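Side-chain contacts in cellobiose 2-epimerase (Spirochaeta thermophila DSM 6192, PDB 5ZIG), which probably catalyses the reversible epimerisation of cellobiose to 4-O-beta-D-glucopyranosyl-D-mannose, interconverting glucose and mannose units at the reducing end: residues 163-168 / 238-243; 175-180 / 184-189; 296-301 / 345-350; 314-319 / 383-388. One frame throughout, in Å; residues are numbered along the deposited sequence. Where two conformers were deposited one is given.

Contact 1 of 4, residues 163-168 / 238-243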
loop_
_atom_site.group_PDB
_atom_site.type_symbol
_atom_site.label_atom_id
_atom_site.label_comp_id
_atom_site.label_asym_id
_atom_site.label_seq_id
_atom_site.Cartn_x
_atom_site.Cartn_y
_atom_site.Cartn_z
ATOM N N GLY A 163 -16.516 11.388 -2.230
ATOM C CA GLY A 163 -15.671 10.552 -1.387
ATOM C C GLY A 163 -16.476 9.436 -0.732
ATOM O O GLY A 163 -17.615 9.159 -1.115
ATOM N N TYR A 164 -15.864 8.800 0.274
ATOM C CA TYR A 164 -16.353 7.581 0.910
ATOM C C TYR A 164 -16.319 7.715 2.431
ATOM O O TYR A 164 -15.357 8.240 3.000
ATOM C CB TYR A 164 -15.523 6.311 0.514
ATOM C CG TYR A 164 -15.475 6.041 -0.982
ATOM C CD1 TYR A 164 -16.221 5.004 -1.539
ATOM C CD2 TYR A 164 -14.693 6.810 -1.828
ATOM C CE1 TYR A 164 -16.216 4.768 -2.880
ATOM C CE2 TYR A 164 -14.668 6.567 -3.192
ATOM C CZ TYR A 164 -15.441 5.542 -3.708
ATOM O OH TYR A 164 -15.457 5.269 -5.057
ATOM N N TYR A 165 -17.382 7.231 3.080
ATOM C CA TYR A 165 -17.352 7.068 4.525
ATOM C C TYR A 165 -16.264 6.074 4.912
ATOM O O TYR A 165 -15.964 5.128 4.180
ATOM C CB TYR A 165 -18.711 6.592 5.027
ATOM C CG TYR A 165 -19.783 7.601 4.719
ATOM C CD1 TYR A 165 -19.924 8.732 5.502
ATOM C CD2 TYR A 165 -20.617 7.459 3.602
ATOM C CE1 TYR A 165 -20.883 9.676 5.220
ATOM C CE2 TYR A 165 -21.571 8.407 3.311
ATOM C CZ TYR A 165 -21.707 9.513 4.136
ATOM O OH TYR A 165 -22.660 10.479 3.882
ATOM N N GLU A 166 -15.683 6.289 6.092
ATOM C CA GLU A 166 -14.570 5.462 6.540
ATOM C C GLU A 166 -14.980 4.006 6.720
ATOM O O GLU A 166 -14.264 3.090 6.292
ATOM C CB GLU A 166 -14.025 6.036 7.847
ATOM C CG GLU A 166 -12.800 5.334 8.402
ATOM C CD GLU A 166 -11.557 5.569 7.570
ATOM O OE1 GLU A 166 -11.506 6.555 6.814
ATOM O OE2 GLU A 166 -10.623 4.763 7.691
ATOM N N ALA A 167 -16.129 3.767 7.351
ATOM C CA ALA A 167 -16.456 2.416 7.780
ATOM C C ALA A 167 -17.959 2.317 8.018
ATOM O O ALA A 167 -18.658 3.327 8.124
ATOM C CB ALA A 167 -15.672 2.037 9.041
ATOM N N PHE A 168 -18.445 1.077 8.077
ATOM C CA PHE A 168 -19.853 0.803 8.294
ATOM C C PHE A 168 -20.014 -0.340 9.285
ATOM O O PHE A 168 -19.114 -1.165 9.481
ATOM C CB PHE A 168 -20.582 0.460 6.978
ATOM C CG PHE A 168 -20.816 1.639 6.089
ATOM C CD1 PHE A 168 -19.821 2.081 5.224
ATOM C CD2 PHE A 168 -22.028 2.313 6.119
ATOM C CE1 PHE A 168 -20.045 3.182 4.392
ATOM C CE2 PHE A 168 -22.250 3.409 5.305
ATOM C CZ PHE A 168 -21.255 3.852 4.449
ATOM N N PHE A 238 -10.597 14.487 7.684
ATOM C CA PHE A 238 -11.563 15.421 7.115
ATOM C C PHE A 238 -12.975 15.152 7.630
ATOM O O PHE A 238 -13.376 14.000 7.819
ATOM C CB PHE A 238 -11.557 15.342 5.581
ATOM C CG PHE A 238 -10.187 15.517 4.962
ATOM C CD1 PHE A 238 -9.333 14.441 4.818
ATOM C CD2 PHE A 238 -9.768 16.769 4.518
ATOM C CE1 PHE A 238 -8.055 14.610 4.241
ATOM C CE2 PHE A 238 -8.520 16.947 3.941
ATOM C CZ PHE A 238 -7.656 15.865 3.798
ATOM N N ALA A 239 -13.734 16.235 7.825
ATOM C CA ALA A 239 -15.159 16.134 8.134
ATOM C C ALA A 239 -15.926 15.600 6.929
ATOM O O ALA A 239 -15.378 15.405 5.842
ATOM C CB ALA A 239 -15.729 17.494 8.552
ATOM N N GLU A 240 -17.232 15.387 7.125
ATOM C CA GLU A 240 -18.074 14.897 6.038
ATOM C C GLU A 240 -18.029 15.840 4.842
ATOM O O GLU A 240 -17.850 15.392 3.700
ATOM C CB GLU A 240 -19.512 14.708 6.530
ATOM C CG GLU A 240 -20.321 13.731 5.700
ATOM C CD GLU A 240 -21.824 13.876 5.913
ATOM O OE1 GLU A 240 -22.244 14.877 6.537
ATOM O OE2 GLU A 240 -22.576 12.983 5.455
ATOM N N ASP A 241 -18.148 17.155 5.085
ATOM C CA ASP A 241 -18.062 18.158 4.032
ATOM C C ASP A 241 -16.613 18.513 3.660
ATOM O O ASP A 241 -16.394 19.561 3.040
ATOM C CB ASP A 241 -18.833 19.426 4.431
ATOM C CG ASP A 241 -18.221 20.147 5.627
ATOM O OD1 ASP A 241 -17.156 19.730 6.137
ATOM O OD2 ASP A 241 -18.819 21.146 6.072
ATOM N N TRP A 242 -15.639 17.685 4.047
ATOM C CA TRP A 242 -14.229 17.768 3.634
ATOM C C TRP A 242 -13.463 18.870 4.350
ATOM O O TRP A 242 -12.341 19.179 3.975
ATOM C CB TRP A 242 -14.078 17.928 2.116
ATOM C CG TRP A 242 -14.352 16.645 1.432
ATOM C CD1 TRP A 242 -15.468 16.318 0.703
ATOM C CD2 TRP A 242 -13.521 15.476 1.449
ATOM N NE1 TRP A 242 -15.365 15.020 0.252
ATOM C CE2 TRP A 242 -14.179 14.484 0.692
ATOM C CE3 TRP A 242 -12.277 15.174 2.027
ATOM C CZ2 TRP A 242 -13.640 13.215 0.498
ATOM C CZ3 TRP A 242 -11.741 13.920 1.824
ATOM C CH2 TRP A 242 -12.426 12.950 1.076
ATOM N N ALA A 243 -14.032 19.461 5.386
ATOM C CA ALA A 243 -13.264 20.373 6.206
ATOM C C ALA A 243 -12.094 19.622 6.843
ATOM O O ALA A 243 -12.255 18.476 7.294
ATOM C CB ALA A 243 -14.160 21.008 7.276
#
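The type I beta turn from Ala-239 to Trp-242, in the loop between strands 237-238 and 244-245, leans through Glu-240 and Trp-242 on Tyr-165 and Gly-163, in the loop that runs into strand 167-168. Tyr-165 OH donates to Glu-240 OE2 over 3.0 Å, and OE2 receives it on the lone pair turned away from the other carboxylate oxygen. OE2 sits at the edge of the phenol, close to the ring plane and 3.7 Å from Tyr-165 CE1, while carboxylate and ring are twisted 47° against each other. Glu-240 spans the gap because its CG stands opposite the backbone N (chi1 -157°) and the chain stays extended beyond it. At the other end, the indole of Trp-242 points its edge at the glycine, with CZ2 3.8 Å from Gly-163 CA; a beta carbon there would run into that edge. His-227 stacks on Trp-242, and His-194 meets it edge-to-face. A phenylalanine in place of Tyr-165 would take away the donor to Glu-240 OE2 and would probably leave the carboxylate freer to swing. The contact thus joins a hydrogen bond probably strengthened by the carboxylate's charge to a buried, purely van der Waals fit of indole against glycine.

Contact 2 of 4, residues 175-180 / 184-189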
loop_
_atom_site.group_PDB
_atom_site.type_symbol
_atom_site.label_atom_id
_atom_site.label_comp_id
_atom_site.label_asym_id
_atom_site.label_seq_id
_atom_site.Cartn_x
_atom_site.Cartn_y
_atom_site.Cartn_z
ATOM N N PRO A 175 -22.880 4.417 8.764
ATOM C CA PRO A 175 -21.467 4.784 8.657
ATOM C C PRO A 175 -20.860 4.999 10.035
ATOM O O PRO A 175 -21.516 5.481 10.963
ATOM C CB PRO A 175 -21.485 6.080 7.828
ATOM C CG PRO A 175 -22.898 6.594 7.923
ATOM C CD PRO A 175 -23.774 5.396 8.112
ATOM N N LEU A 176 -19.607 4.588 10.165
ATOM C CA LEU A 176 -18.802 4.768 11.358
ATOM C C LEU A 176 -17.582 5.617 11.016
ATOM O O LEU A 176 -16.956 5.391 9.969
ATOM C CB LEU A 176 -18.358 3.409 11.905
ATOM C CG LEU A 176 -19.465 2.568 12.541
ATOM C CD1 LEU A 176 -19.031 1.122 12.756
ATOM C CD2 LEU A 176 -19.876 3.208 13.840
ATOM N N PRO A 177 -17.232 6.608 11.831
ATOM C CA PRO A 177 -16.066 7.446 11.532
ATOM C C PRO A 177 -14.781 6.866 12.126
ATOM O O PRO A 177 -14.794 5.904 12.895
ATOM C CB PRO A 177 -16.435 8.784 12.189
ATOM C CG PRO A 177 -17.267 8.358 13.407
ATOM C CD PRO A 177 -18.010 7.115 12.981
ATOM N N GLU A 178 -13.654 7.467 11.739
ATOM C CA GLU A 178 -12.357 6.957 12.162
ATOM C C GLU A 178 -11.973 7.545 13.512
ATOM O O GLU A 178 -11.907 8.777 13.646
ATOM C CB GLU A 178 -11.274 7.288 11.146
ATOM C CG GLU A 178 -9.890 7.052 11.705
ATOM C CD GLU A 178 -9.622 5.578 11.946
ATOM O OE1 GLU A 178 -10.284 4.732 11.306
ATOM O OE2 GLU A 178 -8.747 5.256 12.767
ATOM N N PRO A 179 -11.664 6.733 14.488
ATOM C CA PRO A 179 -11.325 7.250 15.799
ATOM C C PRO A 179 -9.954 7.868 15.867
ATOM O O PRO A 179 -9.051 7.310 15.360
ATOM C CB PRO A 179 -11.395 6.013 16.675
ATOM C CG PRO A 179 -12.111 5.009 15.867
ATOM C CD PRO A 179 -11.713 5.287 14.488
ATOM N N LEU A 180 -9.839 9.033 16.460
ATOM C CA LEU A 180 -8.595 9.724 16.581
ATOM C C LEU A 180 -8.138 9.693 18.016
ATOM O O LEU A 180 -8.252 8.703 18.654
ATOM C CB LEU A 180 -8.686 11.153 16.061
ATOM C CG LEU A 180 -9.388 11.422 14.731
ATOM C CD1 LEU A 180 -9.196 12.837 14.299
ATOM C CD2 LEU A 180 -9.047 10.487 13.590
ATOM N N GLU A 184 -11.136 13.586 21.176
ATOM C CA GLU A 184 -11.424 14.363 20.000
ATOM C C GLU A 184 -12.445 13.734 19.090
ATOM O O GLU A 184 -12.483 12.544 18.936
ATOM C CB GLU A 184 -10.159 14.788 19.282
ATOM C CG GLU A 184 -9.383 13.714 18.556
ATOM C CD GLU A 184 -8.014 14.186 18.037
ATOM O OE1 GLU A 184 -7.826 15.336 17.688
ATOM O OE2 GLU A 184 -7.138 13.378 17.941
ATOM N N THR A 185 -13.268 14.595 18.523
ATOM C CA THR A 185 -14.300 14.237 17.590
ATOM C C THR A 185 -13.693 13.416 16.493
ATOM O O THR A 185 -12.819 13.871 15.799
ATOM C CB THR A 185 -14.880 15.466 16.913
ATOM O OG1 THR A 185 -15.405 16.367 17.880
ATOM C CG2 THR A 185 -15.940 15.054 15.988
ATOM N N PRO A 186 -14.207 12.225 16.313
ATOM C CA PRO A 186 -13.631 11.317 15.315
ATOM C C PRO A 186 -13.912 11.811 13.900
ATOM O O PRO A 186 -14.873 12.548 13.645
ATOM C CB PRO A 186 -14.324 9.976 15.606
ATOM C CG PRO A 186 -15.607 10.349 16.313
ATOM C CD PRO A 186 -15.363 11.647 17.031
ATOM N N ALA A 187 -13.032 11.416 12.977
ATOM C CA ALA A 187 -13.110 11.936 11.612
ATOM C C ALA A 187 -13.970 11.020 10.747
ATOM O O ALA A 187 -13.747 9.802 10.736
ATOM C CB ALA A 187 -11.713 12.068 11.006
ATOM N N PRO A 188 -14.975 11.546 10.041
ATOM C CA PRO A 188 -15.774 10.678 9.162
ATOM C C PRO A 188 -15.038 10.242 7.902
ATOM O O PRO A 188 -15.423 9.221 7.311
ATOM C CB PRO A 188 -17.005 11.545 8.828
ATOM C CG PRO A 188 -16.997 12.670 9.857
ATOM C CD PRO A 188 -15.534 12.907 10.117
ATOM N N LYS A 189 -13.981 10.953 7.492
ATOM C CA LYS A 189 -13.215 10.580 6.306
ATOM C C LYS A 189 -11.709 10.717 6.558
ATOM O O LYS A 189 -11.265 11.577 7.329
ATOM C CB LYS A 189 -13.644 11.437 5.107
ATOM C CG LYS A 189 -15.058 11.149 4.618
ATOM C CD LYS A 189 -15.602 12.263 3.740
ATOM C CE LYS A 189 -17.023 11.910 3.261
ATOM N NZ LYS A 189 -17.648 12.981 2.423
HETATM O O HOH W 1 -17.610 7.653 8.411
#
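Ala-187 N donates to Glu-178 O at 2.9 Å. Glu-178 N returns the bond to Ala-187 O, although the modelled separation is too short for its length to be trusted. Together they make a single antiparallel bridge, a hydrogen-bonded pair, in the loop that leads from strand 175-176 to strand 189-190. Pro-177 lies next to Pro-188 and Pro-179 next to Pro-186, flanking the bridge. The rings of Pro-177 and Pro-186 lie side by side and point the same way, CG to CG 3.9 Å. Farther along, Leu-180 crosses Glu-184 at about a right angle, its CB 3.3 Å from Glu-184 OE2, an oxygen that also accepts from Gly-181 N. Leu-180 CD2 rests 4.0 Å from Ala-187 CB, and both side chains reach Tyr-237. Beyond the bridge a water donates to Pro-188 O at 2.9 Å and, weakly, to Leu-176 O. The two segments are thus held by one bridge, by proline and leucine packing, and by a water that joins two backbone carbonyls.

Contact 3 of 4, residues 296-301 / 345-350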
loop_
_atom_site.group_PDB
_atom_site.type_symbol
_atom_site.label_atom_id
_atom_site.label_comp_id
_atom_site.label_asym_id
_atom_site.label_seq_id
_atom_site.Cartn_x
_atom_site.Cartn_y
_atom_site.Cartn_z
ATOM N N GLY A 296 18.800 13.574 6.238
ATOM C CA GLY A 296 20.030 12.811 6.154
ATOM C C GLY A 296 20.004 11.480 5.431
ATOM O O GLY A 296 20.827 10.612 5.739
ATOM N N GLY A 297 19.112 11.290 4.460
ATOM C CA GLY A 297 19.177 10.126 3.590
ATOM C C GLY A 297 18.123 9.058 3.807
ATOM O O GLY A 297 18.230 7.975 3.217
ATOM N N SER A 298 17.113 9.328 4.626
ATOM C CA SER A 298 16.031 8.393 4.901
ATOM C C SER A 298 14.878 9.222 5.447
ATOM O O SER A 298 15.074 10.357 5.882
ATOM C CB SER A 298 16.462 7.310 5.894
ATOM O OG SER A 298 16.729 7.890 7.151
ATOM N N LEU A 299 13.676 8.649 5.436
ATOM C CA LEU A 299 12.508 9.491 5.683
ATOM C C LEU A 299 11.922 9.309 7.074
ATOM O O LEU A 299 11.641 8.175 7.494
ATOM C CB LEU A 299 11.430 9.218 4.637
ATOM C CG LEU A 299 11.679 9.939 3.328
ATOM C CD1 LEU A 299 10.394 9.924 2.513
ATOM C CD2 LEU A 299 12.131 11.361 3.612
ATOM N N PRO A 300 11.689 10.408 7.787
ATOM C CA PRO A 300 11.006 10.335 9.081
ATOM C C PRO A 300 9.563 9.881 8.918
ATOM O O PRO A 300 8.988 9.883 7.825
ATOM C CB PRO A 300 11.076 11.766 9.623
ATOM C CG PRO A 300 11.518 12.631 8.468
ATOM C CD PRO A 300 12.169 11.760 7.459
ATOM N N ASN A 301 8.964 9.500 10.045
ATOM C CA ASN A 301 7.666 8.850 9.954
ATOM C C ASN A 301 6.541 9.865 9.798
ATOM O O ASN A 301 5.714 9.750 8.885
ATOM C CB ASN A 301 7.418 7.968 11.168
ATOM C CG ASN A 301 6.109 7.236 11.063
ATOM O OD1 ASN A 301 5.707 6.818 9.973
ATOM N ND2 ASN A 301 5.431 7.074 12.186
ATOM N N TRP A 345 17.378 3.113 -0.993
ATOM C CA TRP A 345 17.525 1.662 -1.073
ATOM C C TRP A 345 18.729 1.186 -0.270
ATOM O O TRP A 345 18.675 0.139 0.385
ATOM C CB TRP A 345 17.659 1.198 -2.529
ATOM C CG TRP A 345 17.804 -0.298 -2.583
ATOM C CD1 TRP A 345 18.942 -1.009 -2.838
ATOM C CD2 TRP A 345 16.781 -1.264 -2.307
ATOM N NE1 TRP A 345 18.686 -2.366 -2.765
ATOM C CE2 TRP A 345 17.371 -2.547 -2.431
ATOM C CE3 TRP A 345 15.417 -1.171 -1.975
ATOM C CZ2 TRP A 345 16.648 -3.723 -2.238
ATOM C CZ3 TRP A 345 14.708 -2.333 -1.790
ATOM C CH2 TRP A 345 15.328 -3.598 -1.904
ATOM N N ARG A 346 19.829 1.942 -0.327
ATOM C CA ARG A 346 20.997 1.634 0.488
ATOM C C ARG A 346 20.640 1.646 1.969
ATOM O O ARG A 346 21.061 0.764 2.727
ATOM C CB ARG A 346 22.115 2.643 0.173
ATOM C CG ARG A 346 23.479 2.299 0.748
ATOM C CD ARG A 346 23.842 0.847 0.486
ATOM N NE ARG A 346 25.207 0.549 0.909
ATOM C CZ ARG A 346 25.696 -0.681 1.025
ATOM N NH1 ARG A 346 24.920 -1.724 0.746
ATOM N NH2 ARG A 346 26.957 -0.866 1.414
ATOM N N PHE A 347 19.841 2.627 2.395
ATOM C CA PHE A 347 19.418 2.664 3.788
ATOM C C PHE A 347 18.660 1.390 4.156
ATOM O O PHE A 347 18.919 0.779 5.203
ATOM C CB PHE A 347 18.560 3.906 4.050
ATOM C CG PHE A 347 18.245 4.107 5.499
ATOM C CD1 PHE A 347 19.163 4.734 6.339
ATOM C CD2 PHE A 347 17.046 3.619 6.037
ATOM C CE1 PHE A 347 18.899 4.892 7.676
ATOM C CE2 PHE A 347 16.769 3.775 7.368
ATOM C CZ PHE A 347 17.697 4.417 8.200
ATOM N N ILE A 348 17.748 0.962 3.280
ATOM C CA ILE A 348 16.971 -0.252 3.511
ATOM C C ILE A 348 17.888 -1.456 3.632
ATOM O O ILE A 348 17.766 -2.261 4.563
ATOM C CB ILE A 348 15.949 -0.460 2.380
ATOM C CG1 ILE A 348 14.936 0.679 2.325
ATOM C CG2 ILE A 348 15.248 -1.807 2.539
ATOM C CD1 ILE A 348 14.113 0.673 1.027
ATOM N N MET A 349 18.778 -1.632 2.652
ATOM C CA MET A 349 19.703 -2.765 2.683
ATOM C C MET A 349 20.599 -2.732 3.919
ATOM O O MET A 349 20.889 -3.779 4.511
ATOM C CB MET A 349 20.566 -2.777 1.415
ATOM C CG MET A 349 19.802 -3.157 0.143
ATOM S SD MET A 349 19.182 -4.847 0.159
ATOM C CE MET A 349 20.615 -5.782 -0.367
ATOM N N ASP A 350 21.038 -1.539 4.327
ATOM C CA ASP A 350 21.986 -1.425 5.432
ATOM C C ASP A 350 21.336 -1.694 6.784
ATOM O O ASP A 350 21.963 -2.282 7.672
ATOM C CB ASP A 350 22.614 -0.035 5.438
ATOM C CG ASP A 350 23.721 0.095 4.433
ATOM O OD1 ASP A 350 24.509 -0.863 4.310
ATOM O OD2 ASP A 350 23.798 1.157 3.782
#
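Helix 336-352 sets Phe-347 against Gly-297 and Ser-298, in the loop that follows helix 275-294. Along 345-350, Trp-345 comes first and is turned to another neighbour, helix 7-31, where its NE1 bonds to Glu-17. Arg-346 NE pairs with Asp-350 OD2 by charge alone, 3.3 Å apart, the oxygen well out of the guanidinium plane. Phe-347 carries the contact. Its CG stands opposite the backbone N (chi1 -172°), which throws the ring out from the helix toward the loop, and Ser-298 CB settles over the middle of one face, 3.5 Å from the centroid and only 5° off the normal. This is a CH-pi contact. With chi1 at 66°, Ser-298 OG lies over the same face, toward its CE1-CZ rim, 3.7 Å from Phe-347 CE1, and accepts a hydrogen bond from Arg-313 NE. Gly-297 O approaches Phe-347 CB at a looser 4.2 Å. Ile-348 then packs on Trp-360, and Met-349 folds back to place CG above a face of the Trp-345 indole. Outside the segments, His-351 meets the phenyl edge-to-face. The hydroxyl is held by Arg-313 while the methylene packs on the ring face; the grip of helix on loop is dispersive, perhaps aided by slight polarisation of the CB hydrogens by OG.

Contact 4 of 4, residues 314-319 / 383-388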
loop_
_atom_site.group_PDB
_atom_site.type_symbol
_atom_site.label_atom_id
_atom_site.label_comp_id
_atom_site.label_asym_id
_atom_site.label_seq_id
_atom_site.Cartn_x
_atom_site.Cartn_y
_atom_site.Cartn_z
ATOM N N VAL A 314 10.649 3.998 9.512
ATOM C CA VAL A 314 9.694 2.925 9.320
ATOM C C VAL A 314 9.764 2.256 7.953
ATOM O O VAL A 314 9.859 2.892 6.964
ATOM C CB VAL A 314 8.281 3.437 9.652
ATOM C CG1 VAL A 314 7.219 2.416 9.358
ATOM C CG2 VAL A 314 8.203 3.870 11.087
ATOM N N TRP A 315 9.756 0.959 7.954
ATOM C CA TRP A 315 9.859 0.137 6.779
ATOM C C TRP A 315 9.065 0.554 5.513
ATOM O O TRP A 315 9.685 0.719 4.510
ATOM C CB TRP A 315 9.772 -1.370 7.100
ATOM C CG TRP A 315 8.536 -2.035 6.726
ATOM C CD1 TRP A 315 8.315 -2.757 5.640
ATOM C CD2 TRP A 315 7.290 -1.862 7.345
ATOM N NE1 TRP A 315 7.037 -3.127 5.561
ATOM C CE2 TRP A 315 6.374 -2.583 6.614
ATOM C CE3 TRP A 315 6.865 -1.213 8.490
ATOM C CZ2 TRP A 315 5.055 -2.673 6.993
ATOM C CZ3 TRP A 315 5.598 -1.294 8.846
ATOM C CH2 TRP A 315 4.688 -2.019 8.103
ATOM N N TRP A 316 7.775 0.845 5.627
ATOM C CA TRP A 316 6.937 1.114 4.503
ATOM C C TRP A 316 7.195 2.459 3.918
ATOM O O TRP A 316 7.091 2.623 2.772
ATOM C CB TRP A 316 5.457 0.868 4.831
ATOM C CG TRP A 316 4.818 1.887 5.620
ATOM C CD1 TRP A 316 4.754 1.943 6.932
ATOM C CD2 TRP A 316 4.133 3.023 5.140
ATOM N NE1 TRP A 316 4.093 3.016 7.323
ATOM C CE2 TRP A 316 3.676 3.705 6.232
ATOM C CE3 TRP A 316 3.850 3.523 3.880
ATOM C CZ2 TRP A 316 2.980 4.856 6.117
ATOM C CZ3 TRP A 316 3.149 4.666 3.778
ATOM C CH2 TRP A 316 2.737 5.321 4.875
ATOM N N VAL A 317 7.550 3.389 4.750
ATOM C CA VAL A 317 7.831 4.719 4.377
ATOM C C VAL A 317 9.073 4.757 3.443
ATOM O O VAL A 317 9.094 5.460 2.482
ATOM C CB VAL A 317 8.022 5.551 5.646
ATOM C CG1 VAL A 317 8.531 6.924 5.372
ATOM C CG2 VAL A 317 6.745 5.642 6.436
ATOM N N GLN A 318 10.082 3.965 3.783
ATOM C CA GLN A 318 11.306 3.912 3.027
ATOM C C GLN A 318 11.023 3.226 1.718
ATOM O O GLN A 318 11.444 3.681 0.691
ATOM C CB GLN A 318 12.441 3.225 3.802
ATOM C CG GLN A 318 12.641 3.708 5.198
ATOM C CD GLN A 318 12.592 5.204 5.392
ATOM O OE1 GLN A 318 13.237 5.942 4.737
ATOM N NE2 GLN A 318 11.839 5.627 6.375
ATOM N N ALA A 319 10.287 2.137 1.808
ATOM C CA ALA A 319 9.910 1.392 0.668
ATOM C C ALA A 319 9.161 2.270 -0.309
ATOM O O ALA A 319 9.474 2.298 -1.451
ATOM C CB ALA A 319 9.077 0.221 1.053
ATOM N N SER A 383 3.326 -8.725 3.795
ATOM C CA SER A 383 4.306 -8.835 2.761
ATOM C C SER A 383 4.159 -7.925 1.542
ATOM O O SER A 383 4.840 -8.108 0.625
ATOM C CB SER A 383 4.361 -10.263 2.297
ATOM O OG SER A 383 3.275 -10.576 1.547
ATOM N N TYR A 384 3.298 -6.931 1.614
ATOM C CA TYR A 384 2.979 -6.051 0.519
ATOM C C TYR A 384 3.862 -4.850 0.209
ATOM O O TYR A 384 4.301 -4.739 -0.860
ATOM C CB TYR A 384 1.496 -5.689 0.596
ATOM C CG TYR A 384 1.068 -4.346 0.179
ATOM C CD1 TYR A 384 0.655 -4.093 -1.098
ATOM C CD2 TYR A 384 0.987 -3.366 1.080
ATOM C CE1 TYR A 384 0.203 -2.856 -1.457
ATOM C CE2 TYR A 384 0.518 -2.149 0.756
ATOM C CZ TYR A 384 0.126 -1.882 -0.517
ATOM O OH TYR A 384 -0.321 -0.638 -0.754
ATOM N N HIS A 385 4.115 -3.983 1.140
ATOM C CA HIS A 385 4.893 -2.802 0.886
ATOM C C HIS A 385 6.285 -3.110 0.281
ATOM O O HIS A 385 6.641 -2.577 -0.737
ATOM C CB HIS A 385 4.984 -1.959 2.147
ATOM C CG HIS A 385 3.796 -1.082 2.419
ATOM N ND1 HIS A 385 3.520 0.053 1.711
ATOM C CD2 HIS A 385 2.847 -1.153 3.370
ATOM C CE1 HIS A 385 2.450 0.632 2.197
ATOM N NE2 HIS A 385 2.030 -0.071 3.212
ATOM N N ASN A 386 7.010 -4.004 0.915
ATOM C CA ASN A 386 8.325 -4.382 0.475
ATOM C C ASN A 386 8.358 -5.250 -0.782
ATOM O O ASN A 386 9.158 -4.985 -1.615
ATOM C CB ASN A 386 9.232 -4.894 1.619
ATOM C CG ASN A 386 8.715 -6.136 2.315
ATOM O OD1 ASN A 386 7.767 -6.745 1.899
ATOM N ND2 ASN A 386 9.397 -6.523 3.380
ATOM N N SER A 387 7.495 -6.241 -0.918
ATOM C CA SER A 387 7.453 -7.009 -2.118
ATOM C C SER A 387 7.089 -6.099 -3.279
ATOM O O SER A 387 7.661 -6.218 -4.316
ATOM C CB SER A 387 6.452 -8.103 -2.110
ATOM O OG SER A 387 6.844 -9.200 -1.374
ATOM N N ARG A 388 6.077 -5.260 -3.112
ATOM C CA ARG A 388 5.731 -4.342 -4.185
ATOM C C ARG A 388 6.930 -3.495 -4.585
ATOM O O ARG A 388 7.175 -3.279 -5.778
ATOM C CB ARG A 388 4.580 -3.428 -3.772
ATOM C CG ARG A 388 4.097 -2.509 -4.925
ATOM C CD ARG A 388 2.741 -1.855 -4.633
ATOM N NE ARG A 388 2.820 -0.872 -3.549
ATOM C CZ ARG A 388 1.833 -0.044 -3.189
ATOM N NH1 ARG A 388 0.671 -0.047 -3.836
ATOM N NH2 ARG A 388 2.008 0.792 -2.174
HETATM O O HOH W 2 5.773 -5.149 3.718
#
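Helices 315-319 and 384-388 run nearly parallel, their N-to-C directions 25° apart and their axes 9.0 Å from each other at closest approach. The backbones come nearest at Trp-316 and His-385, whose CA atoms are 5.7 Å apart. The imidazole of His-385 fills the groove between them. Trp-316 CB lies over one of its faces, 3.6 Å from the centroid, and Tyr-384 CE2 covers the opposite face. Trp-316 CG sits between its own backbone N and carbonyl carbon (chi1 76°), which brings the indole alongside the imidazole; the planes meet obliquely at 38°, with Trp-316 CE3 3.6 Å from His-385 CE1. The two segments are the first turns of adjacent inner helices in the (alpha/alpha)6 barrel, and in relatives of this family the sugar pocket opens at such helix starts. His-385 ND1 is hydrogen-bonded to Glu-320 OE2, an oxygen that also forms a salt bridge with Arg-388 NH2. An alanine at His-385 is likely to leave Glu-320 without one of its partners and to open a gap between Trp-316 CB and the Tyr-384 ring. The Trp-315 indole also crosses His-385, at about a right angle, its NE1 4.2 Å from His-385 CB. That NE1 donates to a water 3.0 Å away in the ring plane, and the same water accepts from Asn-386 N at 3.3 Å, linking the two helices through a single water. Ala-319 CB fits against His-385 O, and Lys-381 makes a cation-pi contact with Trp-315.

In the fold
The contacts form two groups. Contacts 1 and 2, with centres 8 Å apart, share the small antiparallel sheet of strands 117-118, 167-168 and 175-176; contact 2 is nested within the chain loop that contact 1 closes, and Lys-189 NZ reaches Glu-240 O between them. Contacts 3 and 4 come later, their segments alternating, with centres 12 Å apart; Gln-318 NE2 joins them by bonding to Leu-299 O. The groups lie 27 to 33 Å apart, centre to centre. Contact 4, on inner helices 315-332 and 384-402, is about 8 Å from the chain's centre; contact 3, holding a loop to helix 336-352, and the loops of contacts 1 and 2 lie 18 to 21 Å out.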